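Local coordinates for type II secretion system protein H (Vibrio cholerae, PDB 4DQ9) that forms part of the pseudopilus tip complex of the type II secretion system, critical for recognising and binding secreted substrates such as proteases and toxins, at residues A[140-145]-A[152-157]; A[70-75]-A[131-136]; A[28-33]-A[117-122]. One frame throughout, in Å; residues are numbered along the deposited sequence. Where two conformers were deposited one is given.

How the contacts relate
Along the chain, contacts 3 and 2 interlock, their segments alternating from 28-33 through 70-75 and 117-122 to 131-136, and contact 1 follows as a local hairpin. Contacts 1 and 2 belong to one antiparallel sheet with the strand order 71-77, 126-132, 141-145, 151-154; their centres are about 13 Å apart and Gln140 touches Phe131 and Gln135. Contact 3 lies at the edge of the other four-stranded sheet, where strand 31-36 meets the end of strand 115-117, with its centre about 28 Å from that of contact 2, on the opposite side of the chain's centre. Helix 2-27 touches residues of all three contacts, so the two sheets share one long N-terminal helix, the hallmark of pseudopilins.

Contact 1. Residues A[140-145]-A[152-157]; sequences QWRVTA and RLLAPG
The last beta hairpin of the chain, strands 141-145 and 151-154, is paired here in antiparallel fashion at 158°. Arg142 and Leu154 form a hydrogen-bonded pair, in which the bond from Leu154 N to Arg142 O is short and almost straight (2.8 Å, 176°). Thr144 and Arg152 form the next such pair, with Val143 and Leu153 facing each other between them in a non-hydrogen-bonded pair. Past the paired strands, two side chains of 141-145 keep hold of the departing tail. The indole of Trp141 lies with one face against the backbone of Ala155 and the ring of Pro156: Pro156 CD sits 3.3 Å from the centroid of the five-membered ring, almost on its normal, while Ala155 CA lies over the six-membered ring, a double CH-pi contact. On the face of the sheet that bears Arg142, Thr144 and Leu154, Arg142 starts from the crowded position between backbone N and carbonyl carbon (chi1 62°), and its chain then runs extended from CG to NE. Leu154 CB packs over the centre of the guanidinium, 3.5 Å from Arg142 CZ. Arg142 NH1 gives a bond of 2.9 Å in the guanidinium plane to Gln140 O and another of 2.9 Å to Ala155 O, approaching that carbonyl from above its plane; weak bonds from NH1 and NH2 reach Gly157 O. The guanidinium thus holds two carbonyls well and a third weakly. Strand 151-154 is outermost in its sheet within the chain, whereas strand 141-145 pairs on its other side with strand 126-132, and Trp141 and Val143 reach helix 2-27.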
loop_
_atom_site.group_PDB
_atom_site.type_symbol
_atom_site.label_atom_id
_atom_site.label_comp_id
_atom_site.label_asym_id
_atom_site.label_seq_id
_atom_site.Cartn_x
_atom_site.Cartn_y
_atom_site.Cartn_z
ATOM N N GLN A 140 -19.261 16.275 13.431
ATOM C CA GLN A 140 -20.353 15.638 12.622
ATOM C C GLN A 140 -20.423 14.160 12.961
ATOM O O GLN A 140 -19.612 13.671 13.766
ATOM C CB GLN A 140 -20.052 15.845 11.107
ATOM C CG GLN A 140 -20.121 17.280 10.632
ATOM C CD GLN A 140 -21.513 17.898 10.607
ATOM O OE1 GLN A 140 -22.499 17.249 10.870
ATOM N NE2 GLN A 140 -21.600 19.148 10.178
ATOM N N TRP A 141 -21.371 13.422 12.379
ATOM C CA TRP A 141 -21.336 11.955 12.528
ATOM C C TRP A 141 -19.963 11.583 11.969
ATOM O O TRP A 141 -19.559 12.015 10.891
ATOM C CB TRP A 141 -22.459 11.320 11.698
ATOM C CG TRP A 141 -23.750 11.360 12.420
ATOM C CD1 TRP A 141 -24.825 12.180 12.209
ATOM C CD2 TRP A 141 -24.122 10.478 13.471
ATOM N NE1 TRP A 141 -25.818 11.878 13.106
ATOM C CE2 TRP A 141 -25.390 10.849 13.913
ATOM C CE3 TRP A 141 -23.442 9.424 14.129
ATOM C CZ2 TRP A 141 -26.002 10.194 14.968
ATOM C CZ3 TRP A 141 -24.011 8.813 15.165
ATOM C CH2 TRP A 141 -25.295 9.186 15.596
ATOM N N ARG A 142 -19.296 10.722 12.701
ATOM C CA ARG A 142 -17.902 10.383 12.381
ATOM C C ARG A 142 -17.556 9.011 12.906
ATOM O O ARG A 142 -18.160 8.490 13.834
ATOM C CB ARG A 142 -16.936 11.429 12.895
ATOM C CG ARG A 142 -16.887 11.623 14.282
ATOM C CD ARG A 142 -16.224 12.998 14.644
ATOM N NE ARG A 142 -16.173 13.139 16.108
ATOM C CZ ARG A 142 -17.186 13.551 16.879
ATOM N NH1 ARG A 142 -18.336 13.920 16.368
ATOM N NH2 ARG A 142 -17.031 13.653 18.211
ATOM N N VAL A 143 -16.609 8.408 12.203
ATOM C CA VAL A 143 -16.013 7.189 12.654
ATOM C C VAL A 143 -14.526 7.472 12.831
ATOM O O VAL A 143 -13.912 8.086 11.933
ATOM C CB VAL A 143 -16.201 6.080 11.627
ATOM C CG1 VAL A 143 -15.423 4.872 12.082
ATOM C CG2 VAL A 143 -17.701 5.688 11.521
ATOM N N THR A 144 -13.945 7.044 13.951
ATOM C CA THR A 144 -12.555 7.302 14.250
ATOM C C THR A 144 -11.872 5.996 14.613
ATOM O O THR A 144 -12.447 5.177 15.357
ATOM C CB THR A 144 -12.362 8.241 15.426
ATOM O OG1 THR A 144 -12.910 7.611 16.606
ATOM C CG2 THR A 144 -13.056 9.509 15.212
ATOM N N ALA A 145 -10.622 5.855 14.219
ATOM C CA ALA A 145 -9.770 4.811 14.769
ATOM C C ALA A 145 -8.637 5.434 15.521
ATOM O O ALA A 145 -8.049 6.316 15.040
ATOM C CB ALA A 145 -9.180 3.948 13.646
ATOM N N ARG A 152 -14.517 3.893 16.945
ATOM C CA ARG A 152 -15.666 4.565 17.610
ATOM C C ARG A 152 -16.567 5.166 16.552
ATOM O O ARG A 152 -16.072 5.695 15.560
ATOM C CB ARG A 152 -15.198 5.728 18.484
ATOM C CG ARG A 152 -14.579 5.387 19.781
ATOM C CD ARG A 152 -15.597 5.515 20.902
ATOM N NE ARG A 152 -15.609 6.799 21.581
ATOM C CZ ARG A 152 -16.433 7.070 22.584
ATOM N NH1 ARG A 152 -17.290 6.134 22.973
ATOM N NH2 ARG A 152 -16.411 8.251 23.196
ATOM N N LEU A 153 -17.863 5.140 16.783
ATOM C CA LEU A 153 -18.836 5.859 16.004
ATOM C C LEU A 153 -19.295 7.018 16.917
ATOM O O LEU A 153 -19.703 6.759 18.059
ATOM C CB LEU A 153 -20.015 4.980 15.742
ATOM C CG LEU A 153 -21.198 5.674 15.067
ATOM C CD1 LEU A 153 -20.945 6.178 13.665
ATOM C CD2 LEU A 153 -22.215 4.602 15.068
ATOM N N LEU A 154 -19.144 8.234 16.441
ATOM C CA LEU A 154 -19.470 9.425 17.288
ATOM C C LEU A 154 -20.547 10.250 16.589
ATOM O O LEU A 154 -20.499 10.551 15.401
ATOM C CB LEU A 154 -18.258 10.279 17.576
ATOM C CG LEU A 154 -17.076 9.568 18.226
ATOM C CD1 LEU A 154 -15.768 10.149 17.786
ATOM C CD2 LEU A 154 -17.126 9.636 19.689
ATOM N N ALA A 155 -21.544 10.626 17.414
ATOM C CA ALA A 155 -22.535 11.606 17.034
ATOM C C ALA A 155 -22.055 13.048 16.944
ATOM O O ALA A 155 -21.013 13.397 17.419
ATOM C CB ALA A 155 -23.716 11.513 18.084
ATOM N N PRO A 156 -22.813 13.886 16.262
ATOM C CA PRO A 156 -22.436 15.286 16.103
ATOM C C PRO A 156 -22.256 15.866 17.494
ATOM O O PRO A 156 -22.914 15.429 18.466
ATOM C CB PRO A 156 -23.618 15.898 15.394
ATOM C CG PRO A 156 -24.196 14.783 14.649
ATOM C CD PRO A 156 -23.897 13.522 15.354
ATOM N N GLY A 157 -21.246 16.679 17.644
ATOM C CA GLY A 157 -20.964 17.188 19.003
ATOM C C GLY A 157 -19.824 16.373 19.573
ATOM O O GLY A 157 -18.874 16.071 18.846
#

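Contact 2. Residues A[70-75]-A[131-136]; sequences GLQLDF and FPKGQE
Three backbone hydrogen bonds hold segments 70-75 and 131-136 together. Gln72 and Phe131 exchange two as an antiparallel hydrogen-bonded pair: Gln72 N meets Phe131 O at 2.8 Å, nearly along the C=O axis, and Phe131 N reaches Gln72 O at 3.0 Å in the carbonyl plane. The third, from Lys133 N to Gly70 O, is 2.8 Å long and almost straight (175°), although the donor stands above the carbonyl plane. Gly70 O also accepts from a water that donates a second proton to Lys133 O. Among the side chains, Phe131 and Gln72 meet most closely. Phe131 CG takes the crowded position between backbone N and carbonyl carbon (chi1 53°), which brings the ring across the neighbouring strand, where Gln72 CB touches Phe131 CE2 at 3.4 Å. Gln72 O lies over that same face, Glu136 O stands over the opposite face, and Asp74 CB meets the ring edge, 4.0 Å from Phe131 CE1. The strands concerned are 71-77, outermost in its four-stranded antiparallel sheet within the chain, and 126-132, which ends here in a type II beta turn from Pro132 to Gln135. Gln135 N closes that turn on Pro132 O at 3.1 Å, and Gly134 supplies its positive phi (109°). Beside the turn, the bent Gln72 chain lays NE2 against Lys133 CG at 3.7 Å. Farther out, Asp74 OD1 accepts from Phe75 N and Lys84 N, which fixes the carboxylate. Leu71 sets off away from the partner strand, yet its CD2 returns to 3.7 Å from Phe131 O; it also touches Val2, Ala6 and Ser9 of helix 2-27.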
loop_
_atom_site.group_PDB
_atom_site.type_symbol
_atom_site.label_atom_id
_atom_site.label_comp_id
_atom_site.label_asym_id
_atom_site.label_seq_id
_atom_site.Cartn_x
_atom_site.Cartn_y
_atom_site.Cartn_z
ATOM N N GLY A 70 -26.335 15.229 -1.698
ATOM C CA GLY A 70 -26.704 16.031 -0.540
ATOM C C GLY A 70 -25.801 15.781 0.633
ATOM O O GLY A 70 -25.829 16.611 1.546
ATOM N N LEU A 71 -25.052 14.649 0.656
ATOM C CA LEU A 71 -24.054 14.408 1.671
ATOM C C LEU A 71 -22.647 14.650 1.162
ATOM O O LEU A 71 -22.399 14.517 -0.051
ATOM C CB LEU A 71 -24.101 12.945 2.203
ATOM C CG LEU A 71 -25.393 12.651 2.881
ATOM C CD1 LEU A 71 -25.433 11.171 3.172
ATOM C CD2 LEU A 71 -25.463 13.426 4.202
ATOM N N GLN A 72 -21.765 14.986 2.096
ATOM C CA GLN A 72 -20.320 15.195 1.862
ATOM C C GLN A 72 -19.600 14.238 2.799
ATOM O O GLN A 72 -20.129 13.866 3.876
ATOM C CB GLN A 72 -19.852 16.589 2.212
ATOM C CG GLN A 72 -20.552 17.749 1.448
ATOM C CD GLN A 72 -20.056 17.874 0.095
ATOM O OE1 GLN A 72 -19.696 16.881 -0.534
ATOM N NE2 GLN A 72 -19.995 19.102 -0.410
ATOM N N LEU A 73 -18.372 13.921 2.422
ATOM C CA LEU A 73 -17.519 13.328 3.399
ATOM C C LEU A 73 -16.121 14.017 3.436
ATOM O O LEU A 73 -15.690 14.697 2.487
ATOM C CB LEU A 73 -17.347 11.878 3.296
ATOM C CG LEU A 73 -16.882 11.260 2.015
ATOM C CD1 LEU A 73 -15.415 11.364 1.836
ATOM C CD2 LEU A 73 -17.170 9.784 2.092
ATOM N N ASP A 74 -15.445 13.795 4.538
ATOM C CA ASP A 74 -14.099 14.320 4.753
ATOM C C ASP A 74 -13.317 13.474 5.719
ATOM O O ASP A 74 -13.921 12.615 6.394
ATOM C CB ASP A 74 -14.199 15.755 5.239
ATOM C CG ASP A 74 -12.975 16.598 4.894
ATOM O OD1 ASP A 74 -11.897 16.090 4.415
ATOM O OD2 ASP A 74 -13.108 17.884 5.005
ATOM N N PHE A 75 -12.010 13.616 5.765
ATOM C CA PHE A 75 -11.254 12.751 6.651
ATOM C C PHE A 75 -9.951 13.497 7.098
ATOM O O PHE A 75 -9.475 14.417 6.394
ATOM C CB PHE A 75 -10.932 11.365 6.103
ATOM C CG PHE A 75 -9.855 11.287 5.074
ATOM C CD1 PHE A 75 -10.087 11.732 3.763
ATOM C CD2 PHE A 75 -8.635 10.711 5.390
ATOM C CE1 PHE A 75 -9.110 11.672 2.765
ATOM C CE2 PHE A 75 -7.605 10.650 4.409
ATOM C CZ PHE A 75 -7.850 11.166 3.084
ATOM N N PHE A 131 -21.609 14.287 6.508
ATOM C CA PHE A 131 -22.388 15.449 6.847
ATOM C C PHE A 131 -23.096 16.100 5.668
ATOM O O PHE A 131 -22.728 15.950 4.542
ATOM C CB PHE A 131 -21.540 16.491 7.532
ATOM C CG PHE A 131 -20.305 16.843 6.753
ATOM C CD1 PHE A 131 -19.177 16.055 6.843
ATOM C CD2 PHE A 131 -20.269 17.922 5.863
ATOM C CE1 PHE A 131 -18.021 16.347 6.176
ATOM C CE2 PHE A 131 -19.100 18.240 5.144
ATOM C CZ PHE A 131 -17.979 17.432 5.240
ATOM N N PRO A 132 -24.168 16.836 5.959
ATOM C CA PRO A 132 -24.923 17.402 4.880
ATOM C C PRO A 132 -24.102 18.495 4.157
ATOM O O PRO A 132 -23.350 19.349 4.764
ATOM C CB PRO A 132 -26.109 18.064 5.579
ATOM C CG PRO A 132 -26.269 17.266 6.774
ATOM C CD PRO A 132 -24.884 16.961 7.230
ATOM N N LYS A 133 -24.329 18.535 2.842
ATOM C CA LYS A 133 -23.750 19.640 1.967
ATOM C C LYS A 133 -24.143 21.001 2.546
ATOM O O LYS A 133 -25.268 21.184 2.918
ATOM C CB LYS A 133 -24.142 19.503 0.500
ATOM C CG LYS A 133 -23.491 20.419 -0.456
ATOM C CD LYS A 133 -23.973 20.165 -1.925
ATOM C CE LYS A 133 -23.906 18.761 -2.378
ATOM N NZ LYS A 133 -24.694 18.595 -3.646
ATOM N N GLY A 134 -23.180 21.913 2.680
ATOM C CA GLY A 134 -23.434 23.298 3.234
ATOM C C GLY A 134 -22.809 23.429 4.611
ATOM O O GLY A 134 -22.599 24.538 5.132
ATOM N N GLN A 135 -22.436 22.317 5.194
ATOM C CA GLN A 135 -21.851 22.285 6.544
ATOM C C GLN A 135 -20.326 21.941 6.471
ATOM O O GLN A 135 -19.821 21.413 5.469
ATOM C CB GLN A 135 -22.565 21.257 7.348
ATOM C CG GLN A 135 -23.977 21.722 7.689
ATOM C CD GLN A 135 -24.808 20.716 8.445
ATOM O OE1 GLN A 135 -24.296 20.030 9.303
ATOM N NE2 GLN A 135 -26.105 20.599 8.100
ATOM N N GLU A 136 -19.661 22.249 7.568
ATOM C CA GLU A 136 -18.260 21.957 7.783
ATOM C C GLU A 136 -18.156 20.532 8.359
ATOM O O GLU A 136 -19.026 20.059 9.079
ATOM C CB GLU A 136 -17.693 22.998 8.769
ATOM C CG GLU A 136 -17.707 24.448 8.267
ATOM C CD GLU A 136 -16.758 24.691 7.091
ATOM O OE1 GLU A 136 -15.950 23.804 6.747
ATOM O OE2 GLU A 136 -16.813 25.737 6.442
HETATM O O HOH W 1 -27.547 19.268 2.351
#

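Contact 3. Residues A[28-33]-A[117-122]; sequences GQDFGV and VLSSGE
Phe31 and Val117 form an antiparallel hydrogen-bonded pair, with Phe31 N to Val117 O at 2.8 Å and Val117 N to Phe31 O at 2.9 Å, both donors standing above the carbonyl planes. Beyond this pair the second segment leaves the strand and folds into a type I beta turn from Leu118 to Gly121, closed by Gly121 N on Leu118 O; overlapping its end, Ser120 OG accepts from Glu122 N, an ST turn. Asp30 ties the turn to the first segment. Its CG stands anti to the carbonyl carbon (chi1 -71°), and OD1 receives Ser119 N at 2.8 Å on its anti lone pair, the one away from OD2. A water also donates to Asp30 OD1 and lies 2.6 Å from Ser119 OG, so the carboxylate is linked to the serine both through the backbone and through solvent. The other oxygen, Asp30 OD2, rests on a methyl group, Leu118 CD2, at 3.7 Å. Ser119 directs its CB at the opposite segment and presses it on the backbone of Gly28, 3.5 Å from Gly28 C. Gln29 O is buried here without a polar partner in the model. Across the subunit interface, Asp30 OD2 faces Asp30 OD2 of the second subunit; such closeness of like charges would probably favour protonation of one of them. Gly28, with positive phi (74°), follows the end of helix 2-27 and leads toward strand 31-36, which lies between strands 41-48 and 115-117; the Phe31 ring turns back onto Leu20, Glu23 and Ala24 of that helix and meets Trp56 edge-to-face.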
loop_
_atom_site.group_PDB
_atom_site.type_symbol
_atom_site.label_atom_id
_atom_site.label_comp_id
_atom_site.label_asym_id
_atom_site.label_seq_id
_atom_site.Cartn_x
_atom_site.Cartn_y
_atom_site.Cartn_z
ATOM N N GLY A 28 -5.708 -13.451 8.557
ATOM C CA GLY A 28 -4.275 -13.211 8.390
ATOM C C GLY A 28 -3.903 -12.386 7.155
ATOM O O GLY A 28 -2.714 -12.340 6.687
ATOM N N GLN A 29 -4.892 -11.774 6.567
ATOM C CA GLN A 29 -4.670 -11.007 5.345
ATOM C C GLN A 29 -4.876 -9.521 5.680
ATOM O O GLN A 29 -5.473 -9.196 6.711
ATOM C CB GLN A 29 -5.552 -11.442 4.182
ATOM C CG GLN A 29 -5.392 -12.956 3.728
ATOM C CD GLN A 29 -3.941 -13.517 3.334
ATOM O OE1 GLN A 29 -3.174 -12.934 2.524
ATOM N NE2 GLN A 29 -3.623 -14.704 3.877
ATOM N N ASP A 30 -4.318 -8.630 4.852
ATOM C CA ASP A 30 -4.415 -7.174 5.106
ATOM C C ASP A 30 -5.472 -6.600 4.151
ATOM O O ASP A 30 -5.618 -7.005 2.959
ATOM C CB ASP A 30 -3.138 -6.436 4.820
ATOM C CG ASP A 30 -2.008 -6.696 5.794
ATOM O OD1 ASP A 30 -2.169 -7.226 6.896
ATOM O OD2 ASP A 30 -0.875 -6.325 5.405
ATOM N N PHE A 31 -6.244 -5.661 4.681
ATOM C CA PHE A 31 -7.274 -4.913 3.970
ATOM C C PHE A 31 -7.044 -3.426 4.096
ATOM O O PHE A 31 -6.080 -3.023 4.709
ATOM C CB PHE A 31 -8.654 -5.337 4.528
ATOM C CG PHE A 31 -8.958 -6.792 4.292
ATOM C CD1 PHE A 31 -8.550 -7.790 5.205
ATOM C CD2 PHE A 31 -9.625 -7.222 3.142
ATOM C CE1 PHE A 31 -8.811 -9.111 4.995
ATOM C CE2 PHE A 31 -9.849 -8.559 2.916
ATOM C CZ PHE A 31 -9.487 -9.507 3.817
ATOM N N GLY A 32 -7.866 -2.638 3.454
ATOM C CA GLY A 32 -7.651 -1.238 3.492
ATOM C C GLY A 32 -8.914 -0.513 3.034
ATOM O O GLY A 32 -9.773 -1.118 2.404
ATOM N N VAL A 33 -8.989 0.814 3.281
ATOM C CA VAL A 33 -10.094 1.599 2.804
ATOM C C VAL A 33 -9.496 2.796 2.035
ATOM O O VAL A 33 -8.556 3.446 2.493
ATOM C CB VAL A 33 -10.983 2.155 3.907
ATOM C CG1 VAL A 33 -11.990 3.077 3.266
ATOM C CG2 VAL A 33 -11.552 1.074 4.731
ATOM N N VAL A 117 -5.738 -1.707 7.229
ATOM C CA VAL A 117 -6.489 -2.552 8.159
ATOM C C VAL A 117 -5.719 -3.871 8.166
ATOM O O VAL A 117 -6.032 -4.787 7.378
ATOM C CB VAL A 117 -7.950 -2.683 7.775
ATOM C CG1 VAL A 117 -8.768 -3.624 8.802
ATOM C CG2 VAL A 117 -8.601 -1.302 7.646
ATOM N N LEU A 118 -4.702 -3.906 9.029
ATOM C CA LEU A 118 -3.704 -4.958 8.953
ATOM C C LEU A 118 -4.120 -6.246 9.766
ATOM O O LEU A 118 -4.910 -6.193 10.709
ATOM C CB LEU A 118 -2.383 -4.470 9.454
ATOM C CG LEU A 118 -1.806 -3.162 8.856
ATOM C CD1 LEU A 118 -0.477 -2.782 9.448
ATOM C CD2 LEU A 118 -1.782 -3.293 7.388
ATOM N N SER A 119 -3.499 -7.368 9.398
ATOM C CA SER A 119 -3.712 -8.649 10.030
ATOM C C SER A 119 -3.408 -8.683 11.517
ATOM O O SER A 119 -3.959 -9.509 12.253
ATOM C CB SER A 119 -2.989 -9.797 9.333
ATOM O OG SER A 119 -1.625 -9.500 9.383
ATOM N N SER A 120 -2.569 -7.738 11.954
ATOM C CA SER A 120 -2.215 -7.609 13.368
ATOM C C SER A 120 -3.354 -7.032 14.173
ATOM O O SER A 120 -3.264 -6.957 15.388
ATOM C CB SER A 120 -1.074 -6.582 13.491
ATOM O OG SER A 120 -1.506 -5.291 13.012
ATOM N N GLY A 121 -4.412 -6.574 13.531
ATOM C CA GLY A 121 -5.460 -5.827 14.226
ATOM C C GLY A 121 -5.315 -4.312 14.312
ATOM O O GLY A 121 -6.232 -3.606 14.728
ATOM N N GLU A 122 -4.185 -3.778 13.833
ATOM C CA GLU A 122 -3.896 -2.353 13.798
ATOM C C GLU A 122 -4.617 -1.680 12.647
ATOM O O GLU A 122 -4.797 -2.275 11.559
ATOM C CB GLU A 122 -2.414 -2.054 13.658
ATOM C CG GLU A 122 -1.574 -2.666 14.815
ATOM C CD GLU A 122 -0.483 -1.797 15.423
ATOM O OE1 GLU A 122 0.154 -0.988 14.659
ATOM O OE2 GLU A 122 -0.260 -1.941 16.686
HETATM O O HOH W 2 -0.139 -9.175 7.221
#